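Bacteriocin immunity protein (Pseudomonas aeruginosa pao1, PDB 4UHP) binds the DNase domain of its cognate toxin, pyocin AP41, with ultra-high affinity and so confers immunity to that bacteriocin. Local coordinates at the interface of chains B and A. Sequence-based numbering; all coordinates share one arbitrary frame. Chains: chain A, Bacteriocin immunity protein; chain B, Large component of pyocin AP41.

The interface of chains B and A. Residues chain B 68-70, 72-73; chain A 21-23, 38, 58-59.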
# COMPACT_ATOMS: atom_id res chain seq x y z
N PRO B 68 -8.78 4.82 4.95
CA PRO B 68 -8.61 4.26 6.30
C PRO B 68 -7.80 2.96 6.30
O PRO B 68 -7.03 2.73 7.23
CB PRO B 68 -10.05 4.00 6.75
CG PRO B 68 -10.84 5.04 6.03
CD PRO B 68 -10.18 5.21 4.69
N SER B 69 -7.96 2.15 5.26
CA SER B 69 -7.21 0.91 5.15
C SER B 69 -5.72 1.17 4.92
O SER B 69 -4.87 0.58 5.59
CB SER B 69 -7.77 0.04 4.02
OG SER B 69 -7.14 -1.23 4.00
N ASN B 70 -5.40 2.06 3.98
CA ASN B 70 -4.01 2.41 3.73
C ASN B 70 -3.37 3.12 4.93
O ASN B 70 -2.17 3.03 5.13
CB ASN B 70 -3.87 3.28 2.48
CG ASN B 70 -3.57 2.46 1.24
OD1 ASN B 70 -3.04 1.35 1.33
ND2 ASN B 70 -3.89 3.00 0.07
N TYR B 72 -4.00 2.39 8.08
CA TYR B 72 -3.62 1.33 9.00
C TYR B 72 -2.33 0.66 8.56
O TYR B 72 -1.45 0.38 9.37
CB TYR B 72 -4.73 0.27 9.13
CG TYR B 72 -4.20 -1.04 9.67
CD1 TYR B 72 -3.84 -1.17 11.01
CD2 TYR B 72 -4.03 -2.14 8.84
CE1 TYR B 72 -3.34 -2.35 11.50
CE2 TYR B 72 -3.53 -3.33 9.32
CZ TYR B 72 -3.18 -3.43 10.65
OH TYR B 72 -2.69 -4.62 11.14
N PHE B 73 -2.22 0.41 7.26
CA PHE B 73 -1.05 -0.27 6.71
C PHE B 73 0.24 0.50 6.98
O PHE B 73 1.20 -0.06 7.50
CB PHE B 73 -1.22 -0.52 5.21
CG PHE B 73 -1.85 -1.85 4.89
CD1 PHE B 73 -3.12 -2.15 5.35
CD2 PHE B 73 -1.17 -2.79 4.14
CE1 PHE B 73 -3.70 -3.38 5.06
CE2 PHE B 73 -1.74 -4.01 3.86
CZ PHE B 73 -3.01 -4.31 4.32
N GLU A 21 -9.27 -7.23 9.19
CA GLU A 21 -7.83 -7.36 9.38
C GLU A 21 -7.08 -6.32 8.55
O GLU A 21 -5.89 -6.08 8.77
CB GLU A 21 -7.39 -8.79 9.02
CG GLU A 21 -6.04 -9.19 9.61
CD GLU A 21 -5.91 -10.69 9.82
OE1 GLU A 21 -6.94 -11.40 9.78
OE2 GLU A 21 -4.77 -11.17 10.01
N PHE A 22 -7.77 -5.69 7.60
CA PHE A 22 -7.19 -4.62 6.81
C PHE A 22 -7.29 -3.27 7.52
O PHE A 22 -6.95 -2.23 6.95
CB PHE A 22 -7.86 -4.54 5.44
CG PHE A 22 -7.59 -5.72 4.56
CD1 PHE A 22 -6.47 -5.76 3.75
CD2 PHE A 22 -8.45 -6.81 4.56
CE1 PHE A 22 -6.22 -6.85 2.94
CE2 PHE A 22 -8.20 -7.90 3.75
CZ PHE A 22 -7.08 -7.92 2.95
N PHE A 23 -7.75 -3.29 8.77
CA PHE A 23 -7.93 -2.06 9.54
C PHE A 23 -7.32 -2.18 10.93
O PHE A 23 -7.07 -1.17 11.59
CB PHE A 23 -9.42 -1.71 9.65
CG PHE A 23 -10.06 -1.37 8.33
CD1 PHE A 23 -10.55 -2.37 7.51
CD2 PHE A 23 -10.18 -0.05 7.93
CE1 PHE A 23 -11.14 -2.06 6.29
CE2 PHE A 23 -10.77 0.26 6.72
CZ PHE A 23 -11.25 -0.74 5.90
N MET A 38 -0.77 -10.11 4.98
CA MET A 38 -1.68 -9.18 4.32
C MET A 38 -1.60 -9.35 2.80
O MET A 38 -2.61 -9.23 2.11
CB MET A 38 -1.37 -7.74 4.73
CG MET A 38 -1.49 -7.49 6.23
SD MET A 38 -3.00 -8.16 6.96
CE MET A 38 -4.25 -7.24 6.06
N ILE A 58 -10.87 -2.39 -1.21
CA ILE A 58 -10.38 -2.20 0.15
C ILE A 58 -9.61 -0.90 0.31
O ILE A 58 -9.92 -0.09 1.20
CB ILE A 58 -9.45 -3.36 0.58
CG1 ILE A 58 -10.21 -4.69 0.53
CG2 ILE A 58 -8.88 -3.11 1.96
CD1 ILE A 58 -9.34 -5.89 0.83
N PHE A 59 -8.61 -0.69 -0.54
CA PHE A 59 -7.65 0.39 -0.35
C PHE A 59 -8.04 1.69 -1.06
O PHE A 59 -7.51 2.75 -0.74
CB PHE A 59 -6.26 -0.05 -0.83
CG PHE A 59 -5.71 -1.23 -0.08
CD1 PHE A 59 -5.27 -1.10 1.22
CD2 PHE A 59 -5.64 -2.47 -0.69
CE1 PHE A 59 -4.76 -2.19 1.91
CE2 PHE A 59 -5.13 -3.57 -0.01
CZ PHE A 59 -4.69 -3.42 1.30
O HOH W 1 -5.91 5.04 -0.22
O HOH W 2 -10.70 1.82 3.54
O HOH W 3 -3.29 -6.60 9.58
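This is a largely aromatic toxin–immunity interface, in which B:Phe73 and B:Ser69 of the DNase helix 68-75 meet A:Phe59, A:Phe22 and A:Met38 and help hold the nuclease to its immunity protein. The immunity side is built from the 3-10 helix 20-22 with A:Phe23 after it, helix 31-49 and helix 56-59. B:Phe73 and A:Phe59 meet edge to face. The rim of A:Phe59 points at one face of B:Phe73, where A:Phe59 CE1 lies 3.5 Å from B:Phe73 CE1. The tip of B:Phe73 also meets A:Met38: B:Phe73 CZ is 3.6 Å from the terminal methyl CE of A:Met38. Two bends in the A:Met38 chain bring this methyl back over one face of A:Phe22. The opposite face of A:Phe22 is covered by CD1 of A:Ile58. A:Phe22 is thus packed from both sides within its own chain, and its side chain runs alongside that of B:Phe73 in the same direction. With OG anti to its backbone N (chi1 -173°), B:Ser69 turns its hydroxyl toward chain A and donates a hydrogen bond to the backbone carbonyl O of A:Phe22, 3.1 Å from OG. The donor is tilted 25° from the carbonyl plane. B:Tyr72 lays one ring face against the backbone of A:Phe23, whose carbonyl C sits 3.7 Å from the ring centroid. The phenol OH of B:Tyr72 reaches A:Glu21 O through water 3. The ring of A:Phe23 turns its edge to B:Pro68 CB. Water 2 bridges B:Ser69 N and A:Ile58 O. The side chains of B:Asn70 and A:Phe59 cross at about a right angle, with the amide plane 20° from that of the ring. B:Asn70 OD1 is 3.3 Å from A:Phe59 CD1. B:Asn70 ND2 is 2.9 Å from water 1. That water in turn lies 2.8 Å from A:Phe59 O.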